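Local atomic coordinates of group II chitinase (Ostrinia furnacalis, PDB entry 6JAV), a protein that probably hydrolyses internal glycosidic linkages of chitin, represented here by one glycoside hydrolase family 18 catalytic domain of a much longer enzyme, with an inhibitor bound. Residues A[177-183]-A[233-239]; A[194-198]-A[343-347]; A[148-153]-A[185-190]; A[95-99]-A[141-145]. All coordinates share one frame; numbering follows the deposited sequence.

All four contacts lie within the family 18 TIM-barrel domain. Interaction 2 is inside the barrel, centred about 4 Å from the chain's centre; interactions 1, 3 and 4 are centred about 18 to 23 Å from it. Interaction 4 comes first along the chain, then interaction 3; interaction 1 alternates with both 3 and 2. Helix 143-159 serves interactions 3 and 4, whose centres are about 14 Å apart. Helix 183-189, used by interaction 3, follows the turn of interaction 1; the two centres are about 12 Å apart. Trp234 of interaction 1 packs on Val195 of interaction 2, and Lys145 of interaction 4 hydrogen-bonds the carbonyl of Asp178, tying neighbouring outer helices to each other and the barrel wall.

Interaction 1. Residues A[177-183]-A[233-239]; sequences IDAGYDV and YWMEKGT
Asp178 OD1 is gripped by two side chains of the segment 233-239. The hydroxyl of Tyr233 donates to it at 2.5 Å between OH and OD1, meeting the syn lone pair of OD1, which lies at the edge of the Tyr233 ring, in its plane; carboxylate and ring planes are 61° apart. Lys237 NZ adds a salt bridge whose hydrogen bond is weak, 3.2 Å from Asp178 OD1. Bends at chi2 and chi3 bring the lysine chain round to the acid, and its NZ also donates to a water 2.8 Å away that lies beside the carbonyl oxygens of Ile177 and Tyr181.

Beneath this polar layer, Trp234 receives the apolar groups. Ile177 CD1 comes within 3.3 Å of Trp234 NE1, Tyr181 CD2 within 3.4 Å of Trp234 CH2, and Val183 CG2 within 3.8 Å of Trp234 CZ3. The tyrosine and indole planes meet obliquely at 49°. Farther along, Val183 CG1 reaches Thr239 OG1, which itself bonds to Trp234 O just after a Schellman motif at Gly238 closes helix 227-236.

Both polar ring ends, Tyr181 OH and Trp234 NE1, bind the backbone of Ser171, next to barrel strand 165-170. Asp178 OD2 also has a salt bridge to Lys174; each carboxylate oxygen thus has a lysine partner, which would probably favour the charged form. Helices 174-180 and 227-236 are linked by the Tyr233 bond and the Asp178-Lys237 bridge as well as by packing.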
# COMPACT_ATOMS: atom_id res chain seq x y z
N ILE A 177 5.43 14.46 -2.41
CA ILE A 177 5.75 14.71 -1.01
C ILE A 177 5.92 16.20 -0.78
O ILE A 177 5.38 16.77 0.17
CB ILE A 177 7.02 13.92 -0.61
CG1 ILE A 177 6.79 12.38 -0.68
CG2 ILE A 177 7.48 14.32 0.78
CD1 ILE A 177 8.13 11.62 -0.76
N ASP A 178 6.71 16.85 -1.65
CA ASP A 178 6.98 18.27 -1.50
C ASP A 178 5.69 19.09 -1.60
O ASP A 178 5.52 20.09 -0.88
CB ASP A 178 7.95 18.72 -2.59
CG ASP A 178 9.39 18.29 -2.34
OD1 ASP A 178 9.73 17.87 -1.20
OD2 ASP A 178 10.20 18.43 -3.31
N ALA A 179 4.78 18.70 -2.50
CA ALA A 179 3.59 19.50 -2.76
C ALA A 179 2.47 19.27 -1.76
O ALA A 179 1.72 20.20 -1.47
CB ALA A 179 3.04 19.21 -4.15
N GLY A 180 2.33 18.06 -1.23
CA GLY A 180 1.11 17.71 -0.53
C GLY A 180 1.22 17.59 0.96
O GLY A 180 0.20 17.62 1.64
N TYR A 181 2.43 17.42 1.52
CA TYR A 181 2.56 17.02 2.91
C TYR A 181 3.33 18.04 3.73
O TYR A 181 4.48 18.36 3.40
CB TYR A 181 3.27 15.67 3.02
CG TYR A 181 2.54 14.54 2.34
CD1 TYR A 181 1.24 14.18 2.69
CD2 TYR A 181 3.18 13.79 1.39
CE1 TYR A 181 0.58 13.12 2.04
CE2 TYR A 181 2.55 12.74 0.74
CZ TYR A 181 1.25 12.42 1.07
OH TYR A 181 0.68 11.35 0.40
N ASP A 182 2.73 18.48 4.83
CA ASP A 182 3.45 19.22 5.87
C ASP A 182 4.06 18.14 6.75
O ASP A 182 3.43 17.67 7.71
CB ASP A 182 2.49 20.13 6.64
CG ASP A 182 3.20 21.03 7.64
OD1 ASP A 182 4.30 20.67 8.12
OD2 ASP A 182 2.63 22.10 7.95
N VAL A 183 5.27 17.72 6.40
CA VAL A 183 5.85 16.51 7.00
C VAL A 183 6.02 16.64 8.51
O VAL A 183 5.68 15.69 9.23
CB VAL A 183 7.12 16.08 6.24
CG1 VAL A 183 7.77 14.88 6.94
CG2 VAL A 183 6.78 15.69 4.81
N TYR A 233 14.24 10.44 2.28
CA TYR A 233 13.65 11.75 2.06
C TYR A 233 12.56 12.05 3.09
O TYR A 233 12.51 13.16 3.64
CB TYR A 233 13.11 11.84 0.64
CG TYR A 233 12.84 13.26 0.21
CD1 TYR A 233 13.88 14.17 0.13
CD2 TYR A 233 11.58 13.68 -0.12
CE1 TYR A 233 13.65 15.47 -0.27
CE2 TYR A 233 11.34 15.00 -0.53
CZ TYR A 233 12.38 15.88 -0.59
OH TYR A 233 12.15 17.18 -1.00
N TRP A 234 11.69 11.08 3.39
CA TRP A 234 10.73 11.28 4.49
C TRP A 234 11.45 11.64 5.79
O TRP A 234 11.00 12.52 6.53
CB TRP A 234 9.80 10.06 4.64
CG TRP A 234 8.64 10.13 3.72
CD1 TRP A 234 8.53 9.58 2.47
CD2 TRP A 234 7.40 10.80 3.97
NE1 TRP A 234 7.30 9.90 1.91
CE2 TRP A 234 6.60 10.66 2.81
CE3 TRP A 234 6.91 11.56 5.05
CZ2 TRP A 234 5.32 11.24 2.70
CZ3 TRP A 234 5.63 12.11 4.96
CH2 TRP A 234 4.85 11.95 3.78
N MET A 235 12.58 10.98 6.07
CA MET A 235 13.33 11.30 7.29
C MET A 235 13.97 12.68 7.20
O MET A 235 13.92 13.45 8.17
CB MET A 235 14.35 10.20 7.58
CG MET A 235 13.64 8.90 7.97
SD MET A 235 14.71 7.68 8.76
CE MET A 235 15.69 7.28 7.36
N GLU A 236 14.54 13.03 6.04
CA GLU A 236 15.15 14.35 5.87
C GLU A 236 14.11 15.46 6.06
O GLU A 236 14.41 16.52 6.62
CB GLU A 236 15.78 14.43 4.48
CG GLU A 236 16.36 15.79 4.10
CD GLU A 236 16.77 15.86 2.62
OE1 GLU A 236 17.17 14.83 2.04
OE2 GLU A 236 16.69 16.96 2.04
N LYS A 237 12.87 15.20 5.64
CA LYS A 237 11.79 16.18 5.78
C LYS A 237 11.26 16.29 7.19
O LYS A 237 10.39 17.15 7.44
CB LYS A 237 10.65 15.84 4.80
CG LYS A 237 11.04 16.00 3.33
CD LYS A 237 10.94 17.43 2.88
CE LYS A 237 9.68 17.65 2.10
NZ LYS A 237 9.48 19.10 1.72
N GLY A 238 11.70 15.45 8.13
CA GLY A 238 11.33 15.56 9.53
C GLY A 238 10.64 14.35 10.13
O GLY A 238 10.13 14.44 11.26
N THR A 239 10.63 13.19 9.43
CA THR A 239 9.91 12.06 10.01
C THR A 239 10.86 11.20 10.85
O THR A 239 11.88 10.74 10.32
CB THR A 239 9.32 11.18 8.91
OG1 THR A 239 8.56 12.01 8.03
CG2 THR A 239 8.40 10.11 9.47
O HOH W 1 6.74 18.75 1.94

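Interaction 2. Residues A[194-198]-A[343-347]; sequences AVMTY and GMIWA
Met344 CE is the atom on which the segment 194-198 converges. It lies 3.9 Å from Ala194 CB, 4.1 Å from Met196 CG and 3.5 Å from Tyr198 OH, with the carbonyl oxygen of Val195 also nearby. The methionine starts with CG anti to the backbone N (chi1 175°) and then bends at chi2 and chi3, which turns the methyl toward the other segment. Tyr198 crosses it at about a right angle, and its hydroxyl also meets the CB of Trp346.

These strands are not neighbours. Strand 244-257 pairs in parallel with both 192-195 and 342-346, so the side chains bridge over it within the TIM barrel. Nearest CA atoms, those of Ala194 and Met344, are 6.7 Å apart; no backbone pairing joins the two, and side chains with one carbonyl oxygen make the contact.

In the next layer, two successive inverse gamma turns, centred on Met196 and Thr197, carry the chain to Tyr198; the C of Met196 lies 4.1 Å above the centre of the Tyr198 ring. Thr197 OG1 is tied to Gly247 O. A cis peptide joins Trp346 to Ala347, and the Trp346 side chain packs on Trp16, its nearest atom about 5 Å from the bound inhibitor.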
# COMPACT_ATOMS: atom_id res chain seq x y z
N ALA A 194 2.59 5.07 6.56
CA ALA A 194 2.84 3.91 5.70
C ALA A 194 3.27 4.47 4.34
O ALA A 194 2.45 4.97 3.56
CB ALA A 194 1.59 3.03 5.61
N VAL A 195 4.57 4.42 4.08
CA VAL A 195 5.08 4.96 2.83
C VAL A 195 4.85 3.94 1.72
O VAL A 195 5.30 2.79 1.81
CB VAL A 195 6.55 5.36 2.93
CG1 VAL A 195 6.98 6.07 1.64
CG2 VAL A 195 6.77 6.29 4.14
N MET A 196 4.15 4.35 0.67
CA MET A 196 3.78 3.43 -0.42
C MET A 196 4.94 3.34 -1.41
O MET A 196 4.87 3.84 -2.54
CB MET A 196 2.49 3.88 -1.07
CG MET A 196 1.34 3.74 -0.09
SD MET A 196 -0.27 4.04 -0.82
CE MET A 196 -0.05 5.65 -0.81
N THR A 197 6.00 2.64 -0.96
CA THR A 197 7.25 2.44 -1.72
C THR A 197 7.05 1.40 -2.82
O THR A 197 7.74 0.36 -2.87
CB THR A 197 8.42 2.09 -0.79
OG1 THR A 197 7.94 1.26 0.29
CG2 THR A 197 9.01 3.36 -0.15
N TYR A 198 6.12 1.67 -3.71
CA TYR A 198 5.81 0.81 -4.84
C TYR A 198 5.05 1.64 -5.86
O TYR A 198 4.75 2.82 -5.65
CB TYR A 198 5.04 -0.46 -4.42
CG TYR A 198 3.89 -0.23 -3.44
CD1 TYR A 198 2.73 0.40 -3.84
CD2 TYR A 198 3.99 -0.65 -2.11
CE1 TYR A 198 1.68 0.60 -2.92
CE2 TYR A 198 2.94 -0.45 -1.20
CZ TYR A 198 1.81 0.16 -1.62
OH TYR A 198 0.77 0.35 -0.73
N GLY A 343 7.14 -2.75 8.59
CA GLY A 343 6.84 -2.99 7.20
C GLY A 343 5.34 -2.92 7.00
O GLY A 343 4.56 -2.99 7.95
N MET A 344 4.95 -2.79 5.74
CA MET A 344 3.54 -2.74 5.36
C MET A 344 3.40 -3.51 4.07
O MET A 344 4.31 -3.50 3.24
CB MET A 344 3.09 -1.28 5.15
CG MET A 344 1.67 -1.08 4.63
SD MET A 344 1.62 -1.04 2.82
CE MET A 344 2.06 0.67 2.51
N ILE A 345 2.24 -4.19 3.88
CA ILE A 345 2.00 -4.90 2.62
C ILE A 345 0.70 -4.45 1.97
O ILE A 345 -0.32 -4.28 2.64
CB ILE A 345 2.01 -6.44 2.77
CG1 ILE A 345 0.93 -6.94 3.74
CG2 ILE A 345 3.39 -6.91 3.20
CD1 ILE A 345 0.29 -8.27 3.28
N TRP A 346 0.75 -4.31 0.65
CA TRP A 346 -0.42 -4.20 -0.20
C TRP A 346 -0.39 -5.43 -1.08
O TRP A 346 0.42 -5.48 -2.02
CB TRP A 346 -0.35 -2.95 -1.10
CG TRP A 346 -1.67 -2.87 -1.84
CD1 TRP A 346 -2.01 -3.49 -3.04
CD2 TRP A 346 -2.86 -2.26 -1.36
NE1 TRP A 346 -3.33 -3.24 -3.34
CE2 TRP A 346 -3.87 -2.50 -2.31
CE3 TRP A 346 -3.17 -1.54 -0.21
CZ2 TRP A 346 -5.17 -2.01 -2.15
CZ3 TRP A 346 -4.45 -1.05 -0.05
CH2 TRP A 346 -5.43 -1.29 -1.01
N ALA A 347 -1.26 -6.42 -0.84
CA ALA A 347 -2.30 -6.48 0.19
C ALA A 347 -2.42 -7.99 0.51
O ALA A 347 -1.87 -8.84 -0.21
CB ALA A 347 -3.62 -5.94 -0.34

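Interaction 3. Residues A[148-153]-A[185-190]; sequences FADLVH and VLARLL
Val152 and Leu186 form the tight, inward part of this helix pair. Leu186 CD2 meets Val152 CG2 at 3.8 Å, the two side chains crossing at about a right angle. Val152 CG1, placed anti to the backbone N (chi1 170°), meets Leu190, 3.9 Å from its CD2, and also touches Leu186 and Leu189. Leu186 CD1 approaches the edge of the Phe148 ring, near its plane, at 4.0 Å from CE2. A face of that ring takes Val152 CG2 from its own helix. Underneath, Val152 touches Leu125 and Leu166 of barrel strands 122-126 and 165-170.

The outward side has fewer contacts and more exposure: His153 is exposed, Val185 and Leu189 partly so. Val185 CG1 comes to 4.1 Å from Ala149 CB. Yet the closest approach of the interface is here, where Leu189 CD1 sits against His153, 3.6 Å from its CA and near the plane of the imidazole at its edge.

Short segments of the helices run almost parallel, their axes 12° apart in direction and 9.8 Å at closest approach, as adjacent outer helices of a TIM barrel do. The side chains meet through carbon atoms, and the segments exchange no hydrogen bonds; cohesion here therefore rests on shape and the burial of hydrocarbon, with Val152 packed against Leu186, Leu189 and Leu190.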
# COMPACT_ATOMS: atom_id res chain seq x y z
N PHE A 148 -4.94 19.51 4.63
CA PHE A 148 -4.73 18.14 5.11
C PHE A 148 -4.05 18.13 6.48
O PHE A 148 -4.41 17.33 7.36
CB PHE A 148 -3.91 17.38 4.08
CG PHE A 148 -3.74 15.91 4.37
CD1 PHE A 148 -4.84 15.06 4.33
CD2 PHE A 148 -2.49 15.40 4.70
CE1 PHE A 148 -4.66 13.68 4.58
CE2 PHE A 148 -2.30 14.05 4.95
CZ PHE A 148 -3.39 13.18 4.89
N ALA A 149 -3.06 19.00 6.68
CA ALA A 149 -2.40 19.07 7.99
C ALA A 149 -3.38 19.45 9.08
O ALA A 149 -3.33 18.89 10.19
CB ALA A 149 -1.25 20.08 7.92
N ASP A 150 -4.31 20.37 8.79
CA ASP A 150 -5.30 20.75 9.78
C ASP A 150 -6.31 19.63 10.01
O ASP A 150 -6.74 19.40 11.15
CB ASP A 150 -6.02 22.04 9.39
CG ASP A 150 -5.11 23.27 9.55
OD1 ASP A 150 -4.14 23.21 10.34
OD2 ASP A 150 -5.38 24.29 8.88
N LEU A 151 -6.69 18.91 8.94
CA LEU A 151 -7.55 17.73 9.11
C LEU A 151 -6.88 16.70 10.03
O LEU A 151 -7.51 16.16 10.95
CB LEU A 151 -7.88 17.09 7.76
CG LEU A 151 -8.82 15.87 7.89
CD1 LEU A 151 -10.24 16.32 8.18
CD2 LEU A 151 -8.78 15.03 6.63
N VAL A 152 -5.59 16.44 9.81
CA VAL A 152 -4.85 15.51 10.67
C VAL A 152 -4.83 16.00 12.11
O VAL A 152 -5.06 15.21 13.04
CB VAL A 152 -3.45 15.28 10.10
CG1 VAL A 152 -2.58 14.52 11.09
CG2 VAL A 152 -3.56 14.44 8.84
N HIS A 153 -4.60 17.30 12.32
CA HIS A 153 -4.62 17.81 13.69
C HIS A 153 -6.00 17.63 14.32
O HIS A 153 -6.11 17.18 15.47
CB HIS A 153 -4.24 19.28 13.73
CG HIS A 153 -4.56 19.86 15.07
ND1 HIS A 153 -5.58 20.77 15.27
CD2 HIS A 153 -4.12 19.51 16.30
CE1 HIS A 153 -5.70 21.00 16.56
NE2 HIS A 153 -4.81 20.26 17.21
N VAL A 185 4.25 18.21 10.74
CA VAL A 185 2.97 18.08 11.42
C VAL A 185 2.50 16.64 11.39
O VAL A 185 2.08 16.07 12.41
CB VAL A 185 1.93 19.01 10.77
CG1 VAL A 185 0.54 18.67 11.30
CG2 VAL A 185 2.29 20.46 11.04
N LEU A 186 2.56 16.03 10.20
CA LEU A 186 2.14 14.64 10.07
C LEU A 186 3.00 13.74 10.94
O LEU A 186 2.49 12.84 11.62
CB LEU A 186 2.25 14.19 8.62
CG LEU A 186 1.45 15.00 7.60
CD1 LEU A 186 1.48 14.27 6.28
CD2 LEU A 186 0.04 15.22 8.07
N ALA A 187 4.31 13.96 10.94
CA ALA A 187 5.21 13.09 11.70
C ALA A 187 4.97 13.19 13.20
O ALA A 187 5.15 12.21 13.93
CB ALA A 187 6.65 13.50 11.42
N ARG A 188 4.60 14.38 13.67
CA ARG A 188 4.36 14.55 15.10
C ARG A 188 3.05 13.91 15.54
O ARG A 188 2.97 13.34 16.64
CB ARG A 188 4.39 16.05 15.43
CG ARG A 188 4.04 16.34 16.86
CD ARG A 188 4.37 17.79 17.23
NE ARG A 188 3.91 18.74 16.23
CZ ARG A 188 2.66 19.20 16.16
NH1 ARG A 188 1.76 18.79 17.04
NH2 ARG A 188 2.33 20.07 15.22
N LEU A 189 2.00 13.99 14.71
CA LEU A 189 0.65 13.60 15.14
C LEU A 189 0.27 12.17 14.78
O LEU A 189 -0.50 11.55 15.52
CB LEU A 189 -0.39 14.56 14.53
CG LEU A 189 -0.25 15.98 15.09
CD1 LEU A 189 -1.16 16.93 14.35
CD2 LEU A 189 -0.54 15.99 16.59
N LEU A 190 0.77 11.64 13.68
CA LEU A 190 0.36 10.30 13.25
C LEU A 190 1.09 9.21 14.04
O LEU A 190 2.26 9.33 14.39
CB LEU A 190 0.65 10.12 11.75
CG LEU A 190 -0.11 11.05 10.81
CD1 LEU A 190 0.38 10.87 9.37
CD2 LEU A 190 -1.59 10.80 10.92

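Interaction 4. Residues A[95-99]-A[141-145]; sequences SKLVN and PDSDK
The beginning of outer helix 143-159 of the TIM barrel meets the C-terminal end of helix 93-98, through Ser143 and Asp144 on one side and Ser95 and Asn99 on the other. Asp144 OD1 accepts twice: from Ser95 OG at 2.6 Å on its syn lone pair, and from Asn99 ND2 at 2.9 Å, met nearly along the C-O axis. The second bond is bent, with an N-H...O angle of 136°. Asp144 OD2 is taken up by Lys131 N and Trp133 NE1, so both oxygens of this buried carboxylate have donors, which would be expected to stabilise its charge.

Three bonds hold the amide of Asn99. Besides Asp144, its ND2 donates to the carbonyl oxygen of Ser95 at 2.8 Å and a straighter 164°; both acceptors lie close to the amide plane. Ser95 O also accepts the backbone N of Asn99. The other end of the amide, OD1, receives Ser143 OG at 2.7 Å. These bonds together fix the amide's rotation and decide which end is oxygen.

Carbon atoms add little. Val98 CG2 reaches Asp144 OD1 only at 4.2 Å, and the Pro141 ring, which also touches Trp133, lies beside the serine hydroxyl: Pro141 CD is 3.6 Å from Ser95 OG.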
# COMPACT_ATOMS: atom_id res chain seq x y z
N SER A 95 -10.23 17.60 -1.57
CA SER A 95 -9.77 18.98 -1.56
C SER A 95 -10.86 19.92 -1.05
O SER A 95 -10.59 20.80 -0.23
CB SER A 95 -9.29 19.37 -2.96
OG SER A 95 -8.84 20.71 -3.00
N LYS A 96 -12.11 19.73 -1.51
CA LYS A 96 -13.20 20.57 -1.02
C LYS A 96 -13.37 20.41 0.48
O LYS A 96 -13.59 21.40 1.20
CB LYS A 96 -14.50 20.23 -1.75
CG LYS A 96 -14.50 20.62 -3.22
CD LYS A 96 -14.58 22.12 -3.42
CE LYS A 96 -15.03 22.43 -4.84
NZ LYS A 96 -15.02 23.89 -5.13
N LEU A 97 -13.24 19.18 0.99
CA LEU A 97 -13.35 18.95 2.42
C LEU A 97 -12.25 19.69 3.18
O LEU A 97 -12.53 20.46 4.11
CB LEU A 97 -13.26 17.45 2.69
CG LEU A 97 -13.10 17.06 4.17
CD1 LEU A 97 -14.32 17.48 5.02
CD2 LEU A 97 -12.87 15.54 4.31
N VAL A 98 -10.98 19.45 2.82
CA VAL A 98 -9.90 19.93 3.68
C VAL A 98 -9.74 21.44 3.62
O VAL A 98 -9.13 22.02 4.51
CB VAL A 98 -8.54 19.22 3.44
CG1 VAL A 98 -8.70 17.70 3.61
CG2 VAL A 98 -7.96 19.58 2.08
N ASN A 99 -10.24 22.08 2.57
CA ASN A 99 -10.14 23.54 2.44
C ASN A 99 -11.29 24.28 3.12
O ASN A 99 -11.36 25.51 3.01
CB ASN A 99 -10.03 23.92 0.97
CG ASN A 99 -8.64 23.73 0.43
OD1 ASN A 99 -7.76 24.58 0.66
ND2 ASN A 99 -8.42 22.62 -0.28
N PRO A 141 -5.05 22.74 -5.46
CA PRO A 141 -4.41 23.94 -4.93
C PRO A 141 -3.35 23.59 -3.90
O PRO A 141 -3.45 22.61 -3.17
CB PRO A 141 -5.57 24.67 -4.25
CG PRO A 141 -6.48 23.54 -3.75
CD PRO A 141 -6.37 22.49 -4.83
N ASP A 142 -2.34 24.46 -3.80
CA ASP A 142 -1.33 24.33 -2.75
C ASP A 142 -1.95 24.28 -1.35
O ASP A 142 -1.40 23.61 -0.47
CB ASP A 142 -0.38 25.53 -2.89
CG ASP A 142 0.62 25.63 -1.77
OD1 ASP A 142 1.69 25.00 -1.89
OD2 ASP A 142 0.34 26.33 -0.76
N SER A 143 -3.09 24.94 -1.14
CA SER A 143 -3.73 24.93 0.17
C SER A 143 -4.23 23.55 0.60
O SER A 143 -4.60 23.39 1.77
CB SER A 143 -4.89 25.93 0.20
OG SER A 143 -5.82 25.65 -0.83
N ASP A 144 -4.23 22.56 -0.31
CA ASP A 144 -4.47 21.18 0.12
C ASP A 144 -3.47 20.74 1.18
O ASP A 144 -3.81 19.94 2.06
CB ASP A 144 -4.35 20.21 -1.07
CG ASP A 144 -5.60 20.13 -1.90
OD1 ASP A 144 -6.58 20.84 -1.63
OD2 ASP A 144 -5.59 19.35 -2.88
N LYS A 145 -2.23 21.25 1.12
CA LYS A 145 -1.22 20.86 2.11
C LYS A 145 -1.63 21.31 3.51
O LYS A 145 -1.68 20.51 4.45
CB LYS A 145 0.15 21.43 1.72
CG LYS A 145 1.20 21.01 2.71
CD LYS A 145 2.56 21.65 2.47
CE LYS A 145 3.15 21.15 1.22
NZ LYS A 145 4.49 21.80 1.00